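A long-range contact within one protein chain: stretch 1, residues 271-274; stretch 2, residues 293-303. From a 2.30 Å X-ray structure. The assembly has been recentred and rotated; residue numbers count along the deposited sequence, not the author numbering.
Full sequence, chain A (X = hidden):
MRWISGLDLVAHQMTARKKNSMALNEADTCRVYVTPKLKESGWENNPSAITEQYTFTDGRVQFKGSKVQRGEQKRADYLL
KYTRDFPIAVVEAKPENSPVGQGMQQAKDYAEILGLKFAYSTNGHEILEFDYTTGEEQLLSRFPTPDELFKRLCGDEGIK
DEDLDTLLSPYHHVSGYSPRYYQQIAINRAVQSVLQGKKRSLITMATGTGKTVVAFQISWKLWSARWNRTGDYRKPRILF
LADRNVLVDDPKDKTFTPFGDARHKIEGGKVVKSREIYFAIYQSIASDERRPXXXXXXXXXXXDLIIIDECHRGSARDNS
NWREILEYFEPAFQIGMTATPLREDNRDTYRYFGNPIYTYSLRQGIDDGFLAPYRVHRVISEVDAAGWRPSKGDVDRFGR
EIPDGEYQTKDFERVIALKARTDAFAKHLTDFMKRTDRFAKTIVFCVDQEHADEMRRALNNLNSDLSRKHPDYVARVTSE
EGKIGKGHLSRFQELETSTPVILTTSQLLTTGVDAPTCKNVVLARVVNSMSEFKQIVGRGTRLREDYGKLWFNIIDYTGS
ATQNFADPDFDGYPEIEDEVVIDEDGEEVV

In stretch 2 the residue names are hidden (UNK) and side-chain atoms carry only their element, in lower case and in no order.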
# COMPACT_ATOMS: atom_id res chain seq x y z
N VAL A 271 -20.49 18.36 15.28
CA VAL A 271 -21.29 19.39 15.91
C VAL A 271 -21.24 20.69 15.12
O VAL A 271 -22.25 21.38 14.96
CB VAL A 271 -20.77 19.72 17.32
CG1 VAL A 271 -21.77 20.62 18.02
CG2 VAL A 271 -20.51 18.43 18.10
N VAL A 272 -20.06 21.00 14.61
CA VAL A 272 -19.80 22.22 13.86
C VAL A 272 -20.06 22.18 12.36
O VAL A 272 -19.45 21.39 11.65
CB VAL A 272 -18.33 22.64 14.09
CG1 VAL A 272 -17.98 23.82 13.22
CG2 VAL A 272 -18.13 22.98 15.58
N LYS A 273 -20.95 23.06 11.89
CA LYS A 273 -21.29 23.15 10.47
C LYS A 273 -20.68 24.37 9.78
O LYS A 273 -21.27 24.91 8.83
CB LYS A 273 -22.81 23.18 10.24
CG LYS A 273 -23.66 23.46 11.48
CD LYS A 273 -24.72 24.54 11.23
CE LYS A 273 -25.59 24.22 10.02
NZ LYS A 273 -26.14 22.84 10.13
N SER A 274 -19.51 24.80 10.22
CA SER A 274 -18.87 25.95 9.61
C SER A 274 -17.52 25.64 8.94
O SER A 274 -17.06 26.41 8.09
CB SER A 274 -18.70 27.08 10.64
OG SER A 274 -17.68 26.77 11.57
N UNK A 293 -25.16 8.75 16.83
CA UNK A 293 -25.71 9.05 15.51
C UNK A 293 -25.63 10.54 15.24
O UNK A 293 -26.49 11.13 14.56
N UNK A 294 -24.58 11.15 15.78
CA UNK A 294 -24.28 12.57 15.68
C UNK A 294 -24.46 13.18 14.29
O UNK A 294 -25.01 14.27 14.14
c UNK A 294 -20.95 13.99 17.20
c UNK A 294 -22.65 15.30 15.89
c UNK A 294 -22.85 12.80 16.16
c UNK A 294 -22.43 14.11 16.82
N UNK A 295 -24.00 12.47 13.26
CA UNK A 295 -24.07 12.97 11.89
C UNK A 295 -25.42 13.50 11.43
O UNK A 295 -25.47 14.39 10.57
c UNK A 295 -24.41 8.26 11.70
o UNK A 295 -26.22 6.85 11.02
c UNK A 295 -25.52 10.38 10.29
c UNK A 295 -23.78 9.50 11.69
c UNK A 295 -26.16 9.13 10.30
c UNK A 295 -24.32 10.58 10.99
c UNK A 295 -25.59 8.08 11.00
c UNK A 295 -23.59 11.90 10.91
N UNK A 296 -26.51 13.01 12.01
CA UNK A 296 -27.81 13.48 11.55
C UNK A 296 -28.01 14.98 11.85
O UNK A 296 -28.98 15.59 11.40
c UNK A 296 -28.56 11.12 12.11
n UNK A 296 -28.38 8.08 11.98
c UNK A 296 -29.43 8.83 12.73
c UNK A 296 -28.92 12.61 12.16
c UNK A 296 -29.78 10.21 12.15
N UNK A 297 -27.07 15.57 12.59
CA UNK A 297 -27.14 17.00 12.90
C UNK A 297 -26.70 17.75 11.63
O UNK A 297 -26.95 18.95 11.47
c UNK A 297 -26.22 17.34 14.09
c UNK A 297 -25.95 18.85 14.30
o UNK A 297 -27.57 20.57 13.96
c UNK A 297 -27.19 19.65 14.72
o UNK A 297 -27.77 19.38 15.80
N UNK A 298 -26.01 17.03 10.74
CA UNK A 298 -25.58 17.61 9.48
C UNK A 298 -26.61 17.14 8.48
O UNK A 298 -27.13 16.02 8.59
c UNK A 298 -20.86 17.43 11.65
c UNK A 298 -21.08 18.41 10.68
c UNK A 298 -21.75 16.37 11.78
c UNK A 298 -22.87 16.29 10.94
c UNK A 298 -22.21 18.32 9.85
c UNK A 298 -24.23 17.08 9.00
c UNK A 298 -23.11 17.25 9.97
N UNK A 299 -26.94 17.97 7.49
CA UNK A 299 -27.92 17.50 6.51
C UNK A 299 -27.34 16.44 5.54
O UNK A 299 -26.12 16.28 5.44
c UNK A 299 -26.64 19.40 7.30
c UNK A 299 -28.35 18.79 5.82
c UNK A 299 -27.08 19.62 5.87
N UNK A 300 -28.21 15.74 4.82
CA UNK A 300 -27.76 14.71 3.89
C UNK A 300 -26.74 15.27 2.90
O UNK A 300 -25.64 14.74 2.74
c UNK A 300 -28.95 14.14 3.10
c UNK A 300 -30.18 13.86 3.96
c UNK A 300 -30.43 12.38 4.19
o UNK A 300 -30.79 11.95 5.29
n UNK A 300 -30.27 11.58 3.13
N UNK A 301 -27.13 16.36 2.24
CA UNK A 301 -26.29 17.00 1.24
C UNK A 301 -25.27 17.97 1.80
O UNK A 301 -24.91 18.95 1.13
o UNK A 301 -28.18 19.88 0.41
o UNK A 301 -28.77 18.37 1.90
c UNK A 301 -27.18 17.72 0.23
c UNK A 301 -28.11 18.73 0.90
N UNK A 302 -24.79 17.72 3.01
CA UNK A 302 -23.79 18.60 3.60
C UNK A 302 -22.50 18.45 2.79
O UNK A 302 -22.11 19.36 2.05
c UNK A 302 -20.65 19.77 7.04
c UNK A 302 -21.09 21.08 7.21
c UNK A 302 -22.33 21.47 6.68
c UNK A 302 -23.11 20.55 5.98
c UNK A 302 -22.68 19.23 5.80
c UNK A 302 -23.53 18.24 5.06
c UNK A 302 -21.44 18.86 6.34
N UNK A 303 -21.87 17.28 2.90
CA UNK A 303 -20.61 16.96 2.22
C UNK A 303 -20.68 16.75 0.70
O UNK A 303 -21.68 16.28 0.16
c UNK A 303 -20.90 15.28 5.11
c UNK A 303 -18.70 16.19 4.93
c UNK A 303 -18.58 16.18 6.32
c UNK A 303 -19.63 15.71 7.10
c UNK A 303 -19.86 15.74 4.32
c UNK A 303 -20.79 15.26 6.50
c UNK A 303 -19.99 15.71 2.82

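Position 293 carries no side-chain atoms at all, and its phi of 79° is a backbone choice that by itself favours glycine; it touches nothing on stretch 1. It is Gly293, and its carbonyl opens the next turn by accepting a 3.2 Å hydrogen bond from the backbone N of position 296 to Gly293 O.

Position 294 has four carbons forked at the second, with the CA-to-CB bond pointing toward stretch 1. One tip of the fork lies 3.8 Å from Val271 N and 4.4 Å from Val271 CG2. A short branched hydrocarbon of this shape is Leu294, and CD2 is the tip in question.

Position 295 shows one carbon, then a six-carbon ring bearing an oxygen; its CA-to-CB bond points away from stretch 1, which it does not touch. This is Tyr295, buried.

At 296 a row of four carbons ends in nitrogen, out of reach of stretch 1: Lys296, left exposed.

Position 297 has three carbons, the third carrying two oxygens. Its CA-to-CB bond points toward stretch 1, and its CA is 7.0 Å from the CA of Val271. The closest approach to Lys273 is nevertheless through the backbone: Lys273 NZ lies 4.2 Å from the backbone O of position 297, too far for a hydrogen bond. The carboxylate marks Glu297.

Position 298 is one carbon followed by a plain six-carbon ring. Its CA-to-CB bond runs sideways, yet the end of the ring comes nearer, reaching 3.5 Å from Val272 O and 3.8 Å from Val271 N. The ring is Phe298. CE2 is the atom near Val272 O, which sits at the ring edge, where aromatic hydrogens carry a slight positive charge and suit a carbonyl oxygen; CZ is the atom near Val271 N.

At 299 three carbons close a ring onto the backbone nitrogen, and the carbon bonded to that nitrogen lies 4.5 Å from Lys273 NZ. The residue is Pro299, the carbon its CD.

Position 300 has three carbons, the third carrying one oxygen and one nitrogen: Gln300, exposed and out of reach. Position 301 has two carbons, the second with two oxygens: Asp301, likewise remote.

Position 302 again has one carbon and a bare six-carbon ring, its CA-to-CB bond pointing toward stretch 1, with one ring atom 3.9 Å from Lys273 CA. This is Phe302, the atom is CZ, and CE1 lies 4.0 Å from Lys273 CB. A type I turn from Pro299, closed by Phe302 N to Pro299 O at 3.1 Å, brings it round.

Position 303 is a third bare ring on one carbon, Phe303, buried and out of reach of stretch 1.

The contact works by packing, with no hydrogen bond across it. A 3-10 segment and a beta turn hold stretch 2 in shape through their own backbone bonds, while Leu294, Phe298 and Phe302 make their closest approaches to main-chain atoms of an irregular stretch. The valines point their CA-to-CB bonds away. In all, 322 Å² is buried, both sides summed; Lys273 and Glu297 add area at the margin.

Stretch 2 293-303: GLYKEFPQDFF
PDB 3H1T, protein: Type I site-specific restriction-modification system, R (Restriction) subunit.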